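Local coordinates for viral structural protein 4 (Bombyx mori cytoplasmic polyhedrosis virus, PDB 6TZ0) that binds GTP and, lying against the viral RNA-dependent RNA polymerase inside the capsid, probably assists transcription of the double-stranded RNA genome, at residues A357-F362 against I486-F491; V350-K355 against N492-T497; N511-A516 against F529-Y534. All blocks are in the same frame, centred on the assembly; numbering follows the deposited sequence.

Interaction 1: residues A357-F362 against I486-F491; sequences AGKTSF and IVEGHF
The carboxylate of Glu-488 is the polar group round which the helix start 359-362 closes on strand 486-489. Its OE2 is hydrogen-bonded to His-380 NE2 and also lies close to Thr-360 CA and CG2, while OE1 is the nearer oxygen to Thr-360 CG2 and to Lys-359 CG. The Thr-360 CG2 methyl lies 3.3 Å from Glu-488 OE1, the two side chains meeting at about a right angle. With CG2 beside its own backbone N (chi1 of Thr-360 61°), the methyl faces the carboxylate and the hydroxyl OG1 is turned elsewhere. Lys-359 slants across Glu-488 and offers its aliphatic part, CG approaching OE1 to 3.7 Å.

The charged ends of lysine and glutamate do not pair. A bend at chi2 (-85°) carries the lysine chain past the carboxylate, leaving NZ 5.1 Å from Glu-488 OE1, where the opposite charge may still be felt. NZ instead comes within 4.3 Å of His-490 NE2, obliquely to the imidazole and with no bond made. Lys-359 and Thr-360 bind GTP in this protein, though none is bound to this chain here; Glu-488 and His-490 therefore probably lie beside the nucleotide site.

The glutamate sits at the end of strand 484-489, with Leu-363 of helix 359-374 also against it. On either side in the parallel sheet run strands 347-353 and 378-381, and His-490 stacks on Tyr-534 of helix 524-537.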
loop_
_atom_site.group_PDB
_atom_site.type_symbol
_atom_site.label_atom_id
_atom_site.label_comp_id
_atom_site.label_asym_id
_atom_site.label_seq_id
_atom_site.Cartn_x
_atom_site.Cartn_y
_atom_site.Cartn_z
ATOM N N ALA B 357 -37.768 -12.919 8.884
ATOM C CA ALA B 357 -37.090 -13.347 10.099
ATOM C C ALA B 357 -37.713 -12.788 11.368
ATOM O O ALA B 357 -37.368 -13.251 12.457
ATOM C CB ALA B 357 -35.617 -12.948 10.036
ATOM N N GLY B 358 -38.619 -11.823 11.261
ATOM C CA GLY B 358 -39.201 -11.210 12.436
ATOM C C GLY B 358 -38.213 -10.300 13.130
ATOM O O GLY B 358 -38.090 -10.324 14.356
ATOM N N LYS B 359 -37.503 -9.490 12.350
ATOM C CA LYS B 359 -36.411 -8.687 12.876
ATOM C C LYS B 359 -36.856 -7.347 13.442
ATOM O O LYS B 359 -36.159 -6.799 14.305
ATOM C CB LYS B 359 -35.332 -8.469 11.803
ATOM C CG LYS B 359 -35.667 -7.552 10.627
ATOM C CD LYS B 359 -36.400 -8.269 9.501
ATOM C CE LYS B 359 -36.400 -7.446 8.229
ATOM N NZ LYS B 359 -37.214 -8.087 7.167
ATOM N N THR B 360 -38.001 -6.816 13.007
ATOM C CA THR B 360 -38.486 -5.565 13.580
ATOM C C THR B 360 -38.973 -5.769 15.005
ATOM O O THR B 360 -38.760 -4.906 15.867
ATOM C CB THR B 360 -39.605 -4.984 12.721
ATOM O OG1 THR B 360 -40.698 -5.906 12.679
ATOM C CG2 THR B 360 -39.117 -4.726 11.319
ATOM N N SER B 361 -39.601 -6.915 15.270
ATOM C CA SER B 361 -40.106 -7.214 16.604
ATOM C C SER B 361 -38.975 -7.362 17.615
ATOM O O SER B 361 -39.124 -6.982 18.781
ATOM C CB SER B 361 -40.953 -8.482 16.561
ATOM O OG SER B 361 -41.414 -8.826 17.853
ATOM N N PHE B 362 -37.835 -7.906 17.194
ATOM C CA PHE B 362 -36.701 -7.942 18.106
ATOM C C PHE B 362 -36.024 -6.587 18.223
ATOM O O PHE B 362 -35.678 -6.167 19.332
ATOM C CB PHE B 362 -35.675 -8.990 17.684
ATOM C CG PHE B 362 -34.415 -8.937 18.496
ATOM C CD1 PHE B 362 -34.411 -9.332 19.816
ATOM C CD2 PHE B 362 -33.236 -8.472 17.942
ATOM C CE1 PHE B 362 -33.264 -9.261 20.566
ATOM C CE2 PHE B 362 -32.086 -8.402 18.689
ATOM C CZ PHE B 362 -32.102 -8.798 20.000
ATOM N N ILE B 486 -30.781 2.819 14.487
ATOM C CA ILE B 486 -30.704 1.410 14.131
ATOM C C ILE B 486 -31.484 1.249 12.839
ATOM O O ILE B 486 -32.709 1.419 12.823
ATOM C CB ILE B 486 -31.258 0.498 15.229
ATOM C CG1 ILE B 486 -30.376 0.579 16.470
ATOM C CG2 ILE B 486 -31.334 -0.930 14.739
ATOM C CD1 ILE B 486 -30.984 -0.070 17.661
ATOM N N VAL B 487 -30.782 0.938 11.757
ATOM C CA VAL B 487 -31.362 0.887 10.423
ATOM C C VAL B 487 -31.303 -0.550 9.930
ATOM O O VAL B 487 -30.270 -1.214 10.065
ATOM C CB VAL B 487 -30.620 1.836 9.464
ATOM C CG1 VAL B 487 -31.215 1.777 8.080
ATOM C CG2 VAL B 487 -30.651 3.253 9.998
ATOM N N GLU B 488 -32.407 -1.035 9.381
ATOM C CA GLU B 488 -32.483 -2.374 8.824
ATOM C C GLU B 488 -32.317 -2.323 7.309
ATOM O O GLU B 488 -32.659 -1.338 6.655
ATOM C CB GLU B 488 -33.820 -3.013 9.178
ATOM C CG GLU B 488 -34.092 -3.121 10.649
ATOM C CD GLU B 488 -35.472 -3.670 10.922
ATOM O OE1 GLU B 488 -36.217 -3.909 9.951
ATOM O OE2 GLU B 488 -35.823 -3.844 12.103
ATOM N N GLY B 489 -31.782 -3.409 6.751
ATOM C CA GLY B 489 -31.579 -3.497 5.323
ATOM C C GLY B 489 -31.948 -4.873 4.807
ATOM O O GLY B 489 -32.129 -5.813 5.578
ATOM N N HIS B 490 -32.064 -4.977 3.487
ATOM C CA HIS B 490 -32.393 -6.256 2.876
ATOM C C HIS B 490 -31.228 -6.955 2.199
ATOM O O HIS B 490 -31.258 -8.181 2.099
ATOM C CB HIS B 490 -33.513 -6.114 1.843
ATOM C CG HIS B 490 -34.868 -5.897 2.434
ATOM N ND1 HIS B 490 -35.524 -4.689 2.375
ATOM C CD2 HIS B 490 -35.673 -6.728 3.133
ATOM C CE1 HIS B 490 -36.700 -4.802 2.966
ATOM N NE2 HIS B 490 -36.807 -6.024 3.450
ATOM N N PHE B 491 -30.213 -6.232 1.735
ATOM C CA PHE B 491 -29.147 -6.869 0.974
ATOM C C PHE B 491 -27.887 -6.020 1.013
ATOM O O PHE B 491 -27.935 -4.819 1.279
ATOM C CB PHE B 491 -29.580 -7.155 -0.468
ATOM C CG PHE B 491 -30.111 -5.963 -1.216
ATOM C CD1 PHE B 491 -31.462 -5.660 -1.186
ATOM C CD2 PHE B 491 -29.277 -5.182 -1.994
ATOM C CE1 PHE B 491 -31.959 -4.584 -1.875
ATOM C CE2 PHE B 491 -29.774 -4.106 -2.691
ATOM C CZ PHE B 491 -31.118 -3.810 -2.629
#

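Interaction 2: residues V350-K355 against N492-T497; sequences VVYAEK and NAQDAT
Tyr-352 points from strand 347-353 toward the 3-10 turn 492-494, and its ring lies between residues of both segments. Asn-492 ND2 stands 3.8 Å above one face, displaced toward the rim, and its closest ring atom is CE2 at 3.9 Å. The amide plane is turned 68° from the ring, so the amide meets the face steeply and does not stack on it. Over the opposite face Val-350 CG1, two residues back on the same strand, sits 3.7 Å from the ring plane and also off-centre.

The phenol end of the ring is directed at the turn. CG lies anti to the carbonyl carbon (chi1 of Tyr-352 -67°), which swings OH toward the chain at Gln-494, where it is 3.6 Å from the backbone C and 4.0 Å from CB. Gln-494 extends beyond CG, bringing OE1 near the ring plane at its edge; OE1 makes a weak hydrogen bond to His-490 N. The carboxylate of Asp-495 is also at the ring edge, its plane steeply inclined at 73°, but the modelled distance from OD1 to the phenol is doubtful. Asp-495 N closes the turn with a 3.2 Å hydrogen bond to Asn-492 O. Asp-495 lies where the 492-497 turn meets the polymerase chain, to which its backbone is hydrogen-bonded.

Strand 347-353 runs into a loop and then helix 359-374, the strand-loop-helix unit of a P-loop, and the tyrosine is on the strand that feeds that nucleotide-binding loop.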
loop_
_atom_site.group_PDB
_atom_site.type_symbol
_atom_site.label_atom_id
_atom_site.label_comp_id
_atom_site.label_asym_id
_atom_site.label_seq_id
_atom_site.Cartn_x
_atom_site.Cartn_y
_atom_site.Cartn_z
ATOM N N VAL B 350 -26.192 -0.985 11.362
ATOM C CA VAL B 350 -26.915 -1.562 10.237
ATOM C C VAL B 350 -27.086 -3.050 10.495
ATOM O O VAL B 350 -26.106 -3.766 10.726
ATOM C CB VAL B 350 -26.190 -1.310 8.908
ATOM C CG1 VAL B 350 -26.942 -1.970 7.771
ATOM C CG2 VAL B 350 -26.073 0.165 8.662
ATOM N N VAL B 351 -28.331 -3.518 10.460
ATOM C CA VAL B 351 -28.667 -4.909 10.735
ATOM C C VAL B 351 -29.328 -5.490 9.496
ATOM O O VAL B 351 -30.425 -5.067 9.117
ATOM C CB VAL B 351 -29.588 -5.045 11.951
ATOM C CG1 VAL B 351 -29.967 -6.492 12.155
ATOM C CG2 VAL B 351 -28.917 -4.496 13.181
ATOM N N TYR B 352 -28.673 -6.459 8.867
ATOM C CA TYR B 352 -29.249 -7.174 7.741
ATOM C C TYR B 352 -29.902 -8.465 8.209
ATOM O O TYR B 352 -29.428 -9.121 9.137
ATOM C CB TYR B 352 -28.201 -7.512 6.688
ATOM C CG TYR B 352 -27.624 -6.319 5.992
ATOM C CD1 TYR B 352 -28.373 -5.611 5.077
ATOM C CD2 TYR B 352 -26.312 -5.934 6.207
ATOM C CE1 TYR B 352 -27.855 -4.527 4.430
ATOM C CE2 TYR B 352 -25.778 -4.859 5.552
ATOM C CZ TYR B 352 -26.559 -4.158 4.665
ATOM O OH TYR B 352 -26.045 -3.079 4.000
ATOM N N ALA B 353 -30.991 -8.827 7.543
ATOM C CA ALA B 353 -31.711 -10.047 7.865
ATOM C C ALA B 353 -32.493 -10.485 6.642
ATOM O O ALA B 353 -32.782 -9.684 5.751
ATOM C CB ALA B 353 -32.651 -9.851 9.053
ATOM N N GLU B 354 -32.831 -11.769 6.610
ATOM C CA GLU B 354 -33.703 -12.259 5.558
ATOM C C GLU B 354 -35.127 -11.779 5.785
ATOM O O GLU B 354 -35.577 -11.590 6.916
ATOM C CB GLU B 354 -33.675 -13.784 5.473
ATOM C CG GLU B 354 -32.400 -14.365 4.894
ATOM C CD GLU B 354 -32.462 -15.871 4.750
ATOM O OE1 GLU B 354 -33.455 -16.472 5.202
ATOM O OE2 GLU B 354 -31.522 -16.460 4.184
ATOM N N LYS B 355 -35.827 -11.575 4.683
ATOM C CA LYS B 355 -37.191 -11.074 4.687
ATOM C C LYS B 355 -38.108 -12.173 5.199
ATOM O O LYS B 355 -38.435 -13.114 4.474
ATOM C CB LYS B 355 -37.562 -10.632 3.279
ATOM C CG LYS B 355 -38.877 -9.938 3.164
ATOM C CD LYS B 355 -39.066 -9.406 1.774
ATOM C CE LYS B 355 -40.420 -8.780 1.646
ATOM N NZ LYS B 355 -40.541 -7.623 2.567
ATOM N N ASN B 492 -26.757 -6.669 0.726
ATOM C CA ASN B 492 -25.446 -6.077 0.965
ATOM C C ASN B 492 -25.085 -4.956 0.004
ATOM O O ASN B 492 -24.089 -4.271 0.245
ATOM C CB ASN B 492 -24.344 -7.132 0.886
ATOM C CG ASN B 492 -24.417 -8.133 2.002
ATOM O OD1 ASN B 492 -24.537 -9.327 1.766
ATOM N ND2 ASN B 492 -24.356 -7.651 3.233
ATOM N N ALA B 493 -25.836 -4.751 -1.076
ATOM C CA ALA B 493 -25.518 -3.644 -1.967
ATOM C C ALA B 493 -25.934 -2.303 -1.385
ATOM O O ALA B 493 -25.534 -1.263 -1.910
ATOM C CB ALA B 493 -26.178 -3.842 -3.326
ATOM N N GLN B 494 -26.717 -2.305 -0.315
ATOM C CA GLN B 494 -27.063 -1.095 0.406
ATOM C C GLN B 494 -25.958 -0.625 1.339
ATOM O O GLN B 494 -26.134 0.397 2.001
ATOM C CB GLN B 494 -28.350 -1.330 1.185
ATOM C CG GLN B 494 -29.533 -1.545 0.284
ATOM C CD GLN B 494 -30.777 -1.912 1.032
ATOM O OE1 GLN B 494 -30.752 -2.101 2.241
ATOM N NE2 GLN B 494 -31.882 -2.016 0.317
ATOM N N ASP B 495 -24.824 -1.326 1.392
ATOM C CA ASP B 495 -23.683 -0.865 2.174
ATOM C C ASP B 495 -23.106 0.429 1.629
ATOM O O ASP B 495 -22.535 1.219 2.385
ATOM C CB ASP B 495 -22.601 -1.940 2.193
ATOM C CG ASP B 495 -22.990 -3.136 3.011
ATOM O OD1 ASP B 495 -23.750 -2.962 3.982
ATOM O OD2 ASP B 495 -22.536 -4.250 2.689
ATOM N N ALA B 496 -23.234 0.659 0.328
ATOM C CA ALA B 496 -22.836 1.918 -0.281
ATOM C C ALA B 496 -23.901 2.996 -0.146
ATOM O O ALA B 496 -23.682 4.124 -0.596
ATOM C CB ALA B 496 -22.515 1.697 -1.761
ATOM N N THR B 497 -25.019 2.686 0.464
ATOM C CA THR B 497 -26.198 3.536 0.421
ATOM C C THR B 497 -26.727 3.925 1.794
ATOM O O THR B 497 -27.058 5.095 2.003
ATOM C CB THR B 497 -27.262 2.799 -0.396
ATOM O OG1 THR B 497 -26.784 2.620 -1.734
ATOM C CG2 THR B 497 -28.527 3.565 -0.442
#

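Interaction 3: residues N511-A516 against F529-Y534; sequences NDTTQA and FLRDTY
Arg-531 NE donates to Thr-513 OG1 over 2.9 Å, with a bent N-H...O angle of 137° and the hydroxyl tilted somewhat from the guanidinium plane. The arginine reaches it through an elbow: CG leaves opposite the backbone N (chi1 -176°), then a turn at chi2 (-97°) sets the rest of the chain across the threonine side chain at about a right angle. Thr-513 holds OG1 between its own N and carbonyl carbon, where the same oxygen is also hydrogen-bonded to Glu-354 OE1, so two partners grip it. Thr-514 CB covers one face of the guanidinium from 4.2 Å, toward the rim.

NH1 is occupied within its own helix by a salt bridge to Asp-532 OD1, 2.8 Å long, lying in the guanidinium plane. Together these bonds should restrict rotation of the group, which also makes a cation-pi contact with Tyr-535.

Asp-512 is the N-cap residue of helix 513-518, its carbonyl O receiving both Gln-515 N and Ala-516 N. The contact thus joins the start of helix 513-518 to the middle of helix 524-537, whose Asp-532 bonds Tyr-437 and packs on helix 442-457.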
loop_
_atom_site.group_PDB
_atom_site.type_symbol
_atom_site.label_atom_id
_atom_site.label_comp_id
_atom_site.label_asym_id
_atom_site.label_seq_id
_atom_site.Cartn_x
_atom_site.Cartn_y
_atom_site.Cartn_z
ATOM N N ASN B 511 -36.566 -18.927 12.342
ATOM C CA ASN B 511 -37.665 -18.725 11.410
ATOM C C ASN B 511 -37.267 -19.285 10.066
ATOM O O ASN B 511 -36.261 -18.868 9.489
ATOM C CB ASN B 511 -38.052 -17.250 11.281
ATOM C CG ASN B 511 -38.866 -16.750 12.454
ATOM O OD1 ASN B 511 -38.435 -15.877 13.198
ATOM N ND2 ASN B 511 -40.053 -17.310 12.626
ATOM N N ASP B 512 -38.050 -20.232 9.580
ATOM C CA ASP B 512 -37.930 -20.663 8.202
ATOM C C ASP B 512 -38.604 -19.566 7.392
ATOM O O ASP B 512 -39.832 -19.466 7.368
ATOM C CB ASP B 512 -38.574 -22.028 8.012
ATOM C CG ASP B 512 -38.077 -22.735 6.782
ATOM O OD1 ASP B 512 -36.902 -23.136 6.789
ATOM O OD2 ASP B 512 -38.843 -22.919 5.823
ATOM N N THR B 513 -37.786 -18.710 6.771
ATOM C CA THR B 513 -38.282 -17.489 6.146
ATOM C C THR B 513 -39.170 -17.790 4.950
ATOM O O THR B 513 -40.187 -17.120 4.736
ATOM C CB THR B 513 -37.107 -16.613 5.729
ATOM O OG1 THR B 513 -36.251 -17.352 4.853
ATOM C CG2 THR B 513 -36.320 -16.169 6.941
ATOM N N THR B 514 -38.829 -18.828 4.191
ATOM C CA THR B 514 -39.660 -19.250 3.076
ATOM C C THR B 514 -40.935 -19.950 3.522
ATOM O O THR B 514 -41.840 -20.125 2.702
ATOM C CB THR B 514 -38.854 -20.157 2.146
ATOM O OG1 THR B 514 -39.647 -20.499 1.006
ATOM C CG2 THR B 514 -38.440 -21.413 2.858
ATOM N N GLN B 515 -41.034 -20.352 4.787
ATOM C CA GLN B 515 -42.257 -20.924 5.334
ATOM C C GLN B 515 -43.107 -19.873 6.021
ATOM O O GLN B 515 -44.335 -19.964 6.008
ATOM C CB GLN B 515 -41.917 -22.041 6.322
ATOM C CG GLN B 515 -43.077 -22.885 6.783
ATOM C CD GLN B 515 -43.650 -23.726 5.668
ATOM O OE1 GLN B 515 -42.913 -24.240 4.830
ATOM N NE2 GLN B 515 -44.966 -23.885 5.658
ATOM N N ALA B 516 -42.460 -18.871 6.614
ATOM C CA ALA B 516 -43.179 -17.713 7.121
ATOM C C ALA B 516 -43.793 -16.904 5.993
ATOM O O ALA B 516 -44.867 -16.320 6.167
ATOM C CB ALA B 516 -42.241 -16.834 7.944
ATOM N N PHE B 529 -41.453 -13.868 -3.466
ATOM C CA PHE B 529 -40.589 -13.456 -4.566
ATOM C C PHE B 529 -39.524 -12.472 -4.099
ATOM O O PHE B 529 -38.349 -12.591 -4.476
ATOM C CB PHE B 529 -41.447 -12.858 -5.680
ATOM C CG PHE B 529 -40.669 -12.407 -6.874
ATOM C CD1 PHE B 529 -40.077 -13.329 -7.713
ATOM C CD2 PHE B 529 -40.563 -11.062 -7.180
ATOM C CE1 PHE B 529 -39.365 -12.920 -8.815
ATOM C CE2 PHE B 529 -39.852 -10.649 -8.284
ATOM C CZ PHE B 529 -39.256 -11.577 -9.101
ATOM N N LEU B 530 -39.906 -11.518 -3.247
ATOM C CA LEU B 530 -38.934 -10.571 -2.721
ATOM C C LEU B 530 -37.980 -11.220 -1.735
ATOM O O LEU B 530 -36.811 -10.828 -1.685
ATOM C CB LEU B 530 -39.639 -9.391 -2.066
ATOM C CG LEU B 530 -40.298 -8.458 -3.068
ATOM C CD1 LEU B 530 -41.058 -7.362 -2.366
ATOM C CD2 LEU B 530 -39.239 -7.884 -3.969
ATOM N N ARG B 531 -38.453 -12.201 -0.955
ATOM C CA ARG B 531 -37.562 -12.980 -0.101
ATOM C C ARG B 531 -36.482 -13.667 -0.923
ATOM O O ARG B 531 -35.302 -13.635 -0.559
ATOM C CB ARG B 531 -38.362 -14.006 0.714
ATOM C CG ARG B 531 -37.531 -14.821 1.720
ATOM C CD ARG B 531 -37.109 -16.192 1.190
ATOM N NE ARG B 531 -36.122 -16.836 2.043
ATOM C CZ ARG B 531 -35.314 -17.804 1.631
ATOM N NH1 ARG B 531 -35.364 -18.217 0.374
ATOM N NH2 ARG B 531 -34.435 -18.338 2.464
ATOM N N ASP B 532 -36.868 -14.298 -2.033
ATOM C CA ASP B 532 -35.881 -15.033 -2.819
ATOM C C ASP B 532 -34.930 -14.097 -3.562
ATOM O O ASP B 532 -33.735 -14.392 -3.680
ATOM C CB ASP B 532 -36.584 -15.978 -3.781
ATOM C CG ASP B 532 -37.150 -17.193 -3.092
ATOM O OD1 ASP B 532 -36.576 -17.627 -2.078
ATOM O OD2 ASP B 532 -38.168 -17.719 -3.573
ATOM N N THR B 533 -35.431 -12.946 -4.024
ATOM C CA THR B 533 -34.568 -11.942 -4.650
ATOM C C THR B 533 -33.549 -11.384 -3.659
ATOM O O THR B 533 -32.347 -11.293 -3.959
ATOM C CB THR B 533 -35.426 -10.814 -5.216
ATOM O OG1 THR B 533 -36.371 -11.349 -6.139
ATOM C CG2 THR B 533 -34.568 -9.784 -5.927
ATOM N N TYR B 534 -34.012 -11.020 -2.460
ATOM C CA TYR B 534 -33.117 -10.467 -1.454
ATOM C C TYR B 534 -32.136 -11.508 -0.945
ATOM O O TYR B 534 -30.994 -11.163 -0.632
ATOM C CB TYR B 534 -33.925 -9.896 -0.293
ATOM C CG TYR B 534 -34.746 -8.681 -0.633
ATOM C CD1 TYR B 534 -34.426 -7.875 -1.714
ATOM C CD2 TYR B 534 -35.868 -8.362 0.113
ATOM C CE1 TYR B 534 -35.188 -6.775 -2.021
ATOM C CE2 TYR B 534 -36.637 -7.273 -0.191
ATOM C CZ TYR B 534 -36.294 -6.481 -1.257
ATOM O OH TYR B 534 -37.061 -5.386 -1.557
#

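How the interactions relate
Interactions 1 and 2 have centres about 9 Å apart and share the parallel sheet, since strands 484-489 and 347-353 are neighbours joined by backbone hydrogen bonds. Along the chain, the 357-362/486-491 pair falls between the two segments of interaction 2, and interaction 3 follows both. Its centre lies about 13 Å from that of interaction 1 and 15 Å from that of interaction 2. Lys-355, packed on Tyr-534 and Arg-531, ties the P-loop to helix 524-537. The three contacts thus lie beside the GTP-binding loop: its leading strand, the start of its helix, and the two later helices beside it.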